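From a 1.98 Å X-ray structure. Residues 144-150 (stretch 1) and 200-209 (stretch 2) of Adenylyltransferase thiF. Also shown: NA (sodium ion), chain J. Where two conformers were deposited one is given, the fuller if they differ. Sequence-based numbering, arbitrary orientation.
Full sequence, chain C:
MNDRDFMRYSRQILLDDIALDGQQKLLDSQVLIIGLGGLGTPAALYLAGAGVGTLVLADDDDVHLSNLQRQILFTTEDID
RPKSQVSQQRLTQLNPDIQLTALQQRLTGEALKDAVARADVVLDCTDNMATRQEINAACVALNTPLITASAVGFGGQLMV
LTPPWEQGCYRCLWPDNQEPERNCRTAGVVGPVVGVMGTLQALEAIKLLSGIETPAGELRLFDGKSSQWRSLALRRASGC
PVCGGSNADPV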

ATOM      1  N   THR C 144     -15.078  -0.766 -20.554  1.00 22.29           N
ATOM      2  CA  THR C 144     -14.121   0.167 -19.929  1.00 24.18           C
ATOM      3  C   THR C 144     -13.492  -0.559 -18.733  1.00 23.24           C
ATOM      4  O   THR C 144     -14.210  -1.140 -17.927  1.00 23.00           O
ATOM      5  CB  THR C 144     -14.887   1.444 -19.450  1.00 20.65           C
ATOM      6  OG1 THR C 144     -15.479   2.084 -20.606  1.00 26.02           O
ATOM      7  CG2 THR C 144     -13.965   2.434 -18.691  1.00 20.77           C
ATOM      8  N   PRO C 145     -12.146  -0.577 -18.649  1.00 20.21           N
ATOM      9  CA  PRO C 145     -11.425  -1.224 -17.560  1.00 21.88           C
ATOM     10  C   PRO C 145     -11.912  -0.694 -16.221  1.00 22.41           C
ATOM     11  O   PRO C 145     -12.203   0.506 -16.076  1.00 22.53           O
ATOM     12  CB  PRO C 145      -9.952  -0.838 -17.813  1.00 18.65           C
ATOM     13  CG  PRO C 145      -9.888  -0.454 -19.233  1.00 27.67           C
ATOM     14  CD  PRO C 145     -11.235   0.065 -19.633  1.00 21.57           C
ATOM     15  N   LEU C 146     -11.969  -1.570 -15.233  1.00 22.77           N
ATOM     16  CA  LEU C 146     -12.433  -1.200 -13.904  1.00 23.60           C
ATOM     17  C   LEU C 146     -11.407  -1.645 -12.828  1.00 21.47           C
ATOM     18  O   LEU C 146     -10.982  -2.814 -12.774  1.00 21.06           O
ATOM     19  CB  LEU C 146     -13.845  -1.827 -13.632  1.00 19.39           C
ATOM     20  CG  LEU C 146     -14.413  -1.732 -12.199  1.00 26.57           C
ATOM     21  CD1 LEU C 146     -14.607  -0.271 -11.808  1.00 18.20           C
ATOM     22  CD2 LEU C 146     -15.740  -2.456 -12.084  1.00 23.50           C
ATOM     23  N   ILE C 147     -10.974  -0.701 -11.996  1.00 16.02           N
ATOM     24  CA  ILE C 147     -10.029  -1.035 -10.925  1.00 16.30           C
ATOM     25  C   ILE C 147     -10.812  -0.838  -9.662  1.00 20.24           C
ATOM     26  O   ILE C 147     -11.209   0.275  -9.318  1.00 22.58           O
ATOM     27  CB  ILE C 147      -8.762  -0.113 -10.985  1.00 25.62           C
ATOM     28  CG1 ILE C 147      -8.050  -0.338 -12.325  1.00 20.52           C
ATOM     29  CG2 ILE C 147      -7.813  -0.438  -9.822  1.00 26.18           C
ATOM     30  CD1 ILE C 147      -6.943   0.695 -12.688  1.00 25.33           C
ATOM     31  N   THR C 148     -11.013  -1.913  -8.923  1.00 20.14           N
ATOM     32  CA  THR C 148     -11.835  -1.808  -7.743  1.00 17.91           C
ATOM     33  C   THR C 148     -11.133  -2.228  -6.487  1.00 19.79           C
ATOM     34  O   THR C 148     -10.346  -3.158  -6.502  1.00 22.14           O
ATOM     35  CB  THR C 148     -13.174  -2.689  -7.912  1.00 31.62           C
ATOM     36  OG1 THR C 148     -13.964  -2.606  -6.713  1.00 33.42           O
ATOM     37  CG2 THR C 148     -12.826  -4.189  -8.155  1.00 30.55           C
ATOM     38  N   ALA C 149     -11.447  -1.570  -5.382  1.00 20.16           N
ATOM     39  CA  ALA C 149     -10.806  -1.939  -4.105  1.00 22.12           C
ATOM     40  C   ALA C 149     -11.748  -1.668  -2.948  1.00 18.68           C
ATOM     41  O   ALA C 149     -12.708  -0.958  -3.102  1.00 19.94           O
ATOM     42  CB  ALA C 149      -9.482  -1.149  -3.927  1.00 21.80           C
ATOM     43  N   SER C 150     -11.471  -2.272  -1.792  1.00 20.06           N
ATOM     44  CA  SER C 150     -12.290  -2.078  -0.623  1.00 22.04           C
ATOM     45  C   SER C 150     -11.383  -2.291   0.603  1.00 19.96           C
ATOM     46  O   SER C 150     -10.250  -2.840   0.508  1.00 20.90           O
ATOM     47  CB  SER C 150     -13.446  -3.105  -0.607  1.00 25.59           C
ATOM     48  OG  SER C 150     -12.910  -4.418  -0.658  1.00 24.31           O
ATOM     49  N   LEU C 200      -2.821   1.930  -4.208  1.00 17.45           N
ATOM     50  CA  LEU C 200      -2.565   0.816  -5.163  1.00 19.16           C
ATOM     51  C   LEU C 200      -3.498   0.917  -6.380  1.00 16.66           C
ATOM     52  O   LEU C 200      -3.104   0.561  -7.465  1.00 21.03           O
ATOM     53  CB  LEU C 200      -2.751  -0.538  -4.478  1.00 18.84           C
ATOM     54  CG  LEU C 200      -1.577  -0.818  -3.542  1.00 27.55           C
ATOM     55  CD1 LEU C 200      -1.916  -2.073  -2.680  1.00 24.58           C
ATOM     56  CD2 LEU C 200      -0.283  -0.926  -4.364  1.00 25.21           C
ATOM     57  N   GLN C 201      -4.741   1.370  -6.187  1.00 19.37           N
ATOM     58  CA  GLN C 201      -5.633   1.618  -7.308  1.00 22.04           C
ATOM     59  C   GLN C 201      -4.981   2.651  -8.246  1.00 22.16           C
ATOM     60  O   GLN C 201      -5.020   2.479  -9.445  1.00 17.88           O
ATOM     61  CB  GLN C 201      -6.962   2.192  -6.830  1.00 23.90           C
ATOM     62  CG  GLN C 201      -7.827   1.148  -6.178  1.00 24.52           C
ATOM     63  CD  GLN C 201      -9.160   1.738  -5.806  1.00 26.65           C
ATOM     64  OE1 GLN C 201      -9.267   2.364  -4.757  1.00 26.06           O
ATOM     65  NE2 GLN C 201     -10.172   1.563  -6.665  1.00 25.88           N
ATOM     66  N   ALA C 202      -4.420   3.745  -7.710  1.00 16.19           N
ATOM     67  CA  ALA C 202      -3.741   4.728  -8.590  1.00 15.80           C
ATOM     68  C   ALA C 202      -2.593   4.073  -9.393  1.00 16.04           C
ATOM     69  O   ALA C 202      -2.391   4.346 -10.586  1.00 18.58           O
ATOM     70  CB  ALA C 202      -3.147   5.952  -7.687  1.00 14.44           C
ATOM     71  N   LEU C 203      -1.781   3.283  -8.702  1.00 16.82           N
ATOM     72  CA  LEU C 203      -0.684   2.581  -9.323  1.00 19.37           C
ATOM     73  C   LEU C 203      -1.210   1.743 -10.531  1.00 19.01           C
ATOM     74  O   LEU C 203      -0.629   1.766 -11.615  1.00 19.00           O
ATOM     75  CB  LEU C 203      -0.035   1.584  -8.340  1.00 18.80           C
ATOM     76  CG  LEU C 203       1.507   1.368  -8.397  1.00 36.05           C
ATOM     77  CD1 LEU C 203       1.824  -0.021  -7.825  1.00 23.03           C
ATOM     78  CD2 LEU C 203       2.177   1.591  -9.756  1.00 22.39           C
ATOM     79  N   GLU C 204      -2.268   0.977 -10.316  1.00 20.44           N
ATOM     80  CA  GLU C 204      -2.800   0.116 -11.408  1.00 21.15           C
ATOM     81  C   GLU C 204      -3.271   1.006 -12.575  1.00 22.24           C
ATOM     82  O   GLU C 204      -3.116   0.679 -13.751  1.00 20.24           O
ATOM     83  CB  GLU C 204      -3.958  -0.753 -10.832  1.00 19.58           C
ATOM     84  CG  GLU C 204      -3.445  -1.828  -9.832  1.00 24.28           C
ATOM     85  CD  GLU C 204      -2.310  -2.676 -10.409  1.00 29.79           C
ATOM     86  OE1 GLU C 204      -1.361  -3.075  -9.674  1.00 29.82           O
ATOM     87  OE2 GLU C 204      -2.354  -2.935 -11.632  1.00 34.00           O
ATOM     88  N   ALA C 205      -3.819   2.166 -12.250  1.00 18.54           N
ATOM     89  CA  ALA C 205      -4.306   3.073 -13.291  1.00 22.21           C
ATOM     90  C   ALA C 205      -3.194   3.631 -14.145  1.00 18.02           C
ATOM     91  O   ALA C 205      -3.312   3.731 -15.376  1.00 20.34           O
ATOM     92  CB  ALA C 205      -5.123   4.244 -12.677  1.00 20.63           C
ATOM     93  N   ILE C 206      -2.103   3.979 -13.509  1.00 21.47           N
ATOM     94  CA  ILE C 206      -0.973   4.525 -14.229  1.00 21.49           C
ATOM     95  C   ILE C 206      -0.376   3.483 -15.138  1.00 17.59           C
ATOM     96  O   ILE C 206      -0.006   3.797 -16.264  1.00 24.44           O
ATOM     97  CB  ILE C 206       0.097   5.033 -13.231  1.00 23.97           C
ATOM     98  CG1 ILE C 206      -0.512   6.238 -12.481  1.00 25.45           C
ATOM     99  CG2 ILE C 206       1.375   5.449 -13.949  1.00 23.74           C
ATOM    100  CD1 ILE C 206       0.211   6.599 -11.197  1.00 29.58           C
ATOM    101  N   LYS C 207      -0.284   2.258 -14.651  1.00 19.11           N
ATOM    102  CA  LYS C 207       0.263   1.174 -15.479  1.00 22.84           C
ATOM    103  C   LYS C 207      -0.656   0.907 -16.675  1.00 27.26           C
ATOM    104  O   LYS C 207      -0.165   0.738 -17.827  1.00 28.20           O
ATOM    105  CB  LYS C 207       0.459  -0.122 -14.656  1.00 20.09           C
ATOM    106  CG  LYS C 207       1.627  -0.014 -13.648  1.00 24.37           C
ATOM    107  CD  LYS C 207       1.919  -1.349 -12.952  1.00 25.47           C
ATOM    108  CE  LYS C 207       0.705  -1.790 -12.123  1.00 25.37           C
ATOM    109  NZ  LYS C 207       0.982  -3.091 -11.461  1.00 26.17           N
ATOM    110  N   LEU C 208      -1.967   0.885 -16.417  1.00 21.50           N
ATOM    111  CA  LEU C 208      -2.887   0.608 -17.505  1.00 22.85           C
ATOM    112  C   LEU C 208      -2.865   1.722 -18.538  1.00 26.90           C
ATOM    113  O   LEU C 208      -2.818   1.452 -19.743  1.00 26.18           O
ATOM    114  CB  LEU C 208      -4.307   0.444 -16.997  0.50 24.09           C
ATOM    115  CG  LEU C 208      -5.347   0.576 -18.114  0.50 26.51           C
ATOM    116  CD1 LEU C 208      -5.447  -0.725 -18.899  0.50 29.91           C
ATOM    117  CD2 LEU C 208      -6.659   0.910 -17.504  0.50 25.08           C
ATOM    118  N   LEU C 209      -2.892   2.986 -18.085  1.00 22.96           N
ATOM    119  CA  LEU C 209      -2.905   4.094 -19.006  1.00 25.26           C
ATOM    120  C   LEU C 209      -1.571   4.301 -19.729  1.00 30.35           C
ATOM    121  O   LEU C 209      -1.543   4.780 -20.854  1.00 27.59           O
ATOM    122  CB  LEU C 209      -3.311   5.377 -18.287  1.00 24.29           C
ATOM    123  CG  LEU C 209      -4.730   5.314 -17.665  1.00 27.29           C
ATOM    124  CD1 LEU C 209      -4.911   6.503 -16.714  1.00 23.92           C
ATOM    125  CD2 LEU C 209      -5.766   5.313 -18.735  1.00 25.25           C
TER
HETATM  126 NA    NA J 702     -15.199   4.403 -21.257  1.00 24.31          NA
HETATM  127  O   HOH W   1     -13.502   4.008 -22.926  1.00 44.15           O
HETATM  128  O   HOH W   2     -16.655   3.424 -23.074  1.00 33.68           O

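A buried glutamine side chain ties the helix to the strand: Gln201 NE2 donates to the backbone oxygen Ile147 O at 3.1 Å, the one hydrogen bond between the two stretches in an otherwise apolar contact. The CA-to-CB bond of Gln201 points sideways, but its extended chain (chi1 m, chi2 t) brings the amide in to the strand. The N-H...O angle of 140° shows a bent bond, and NE2 has a further hydrogen-bonding partner elsewhere in the structure. The same side chain packs against the strand along its length, with Gln201 CG 4.0 Å from Ile147 CG2 and Gln201 CD 3.5 Å from Ala149 CB.

The strand (146-150) and helix (200-209) run nearly antiparallel, at 168°, with their axes 8.7 Å apart at closest approach. Alternation along the strand sets its contacts: Ile147 and Ala149 point toward the helix, whereas Leu146, Thr148 and Ser150 point away. Ile147 gives up the largest area, 113 Å² of a total of 339 Å² summed over both sides. Its CD1 reaches the helix backbone, 3.5 Å from Ala205 N and 3.7 Å from Glu204 C, and lies 4.0 Å from Ala205 CB, so the methyl group packs on the helix backbone as well as on the alanine side chain.

Glu204 points toward the strand from CA to CB and offers its aliphatic base, with CB 3.8 Å from Ile147 CD1; its carboxylate forms a salt bridge within the helix, where Lys207 NZ lies 2.9 Å from Glu204 OE1. Before the strand begins, Pro145 CB meets Leu208 CD2 at 3.7 Å, extending the apolar packing to a partly exposed edge. Neighbouring Thr144 makes no contact with the helix; its OG1 instead binds the sodium ion NA at 2.4 Å, alongside two waters and ligands from elsewhere in the structure.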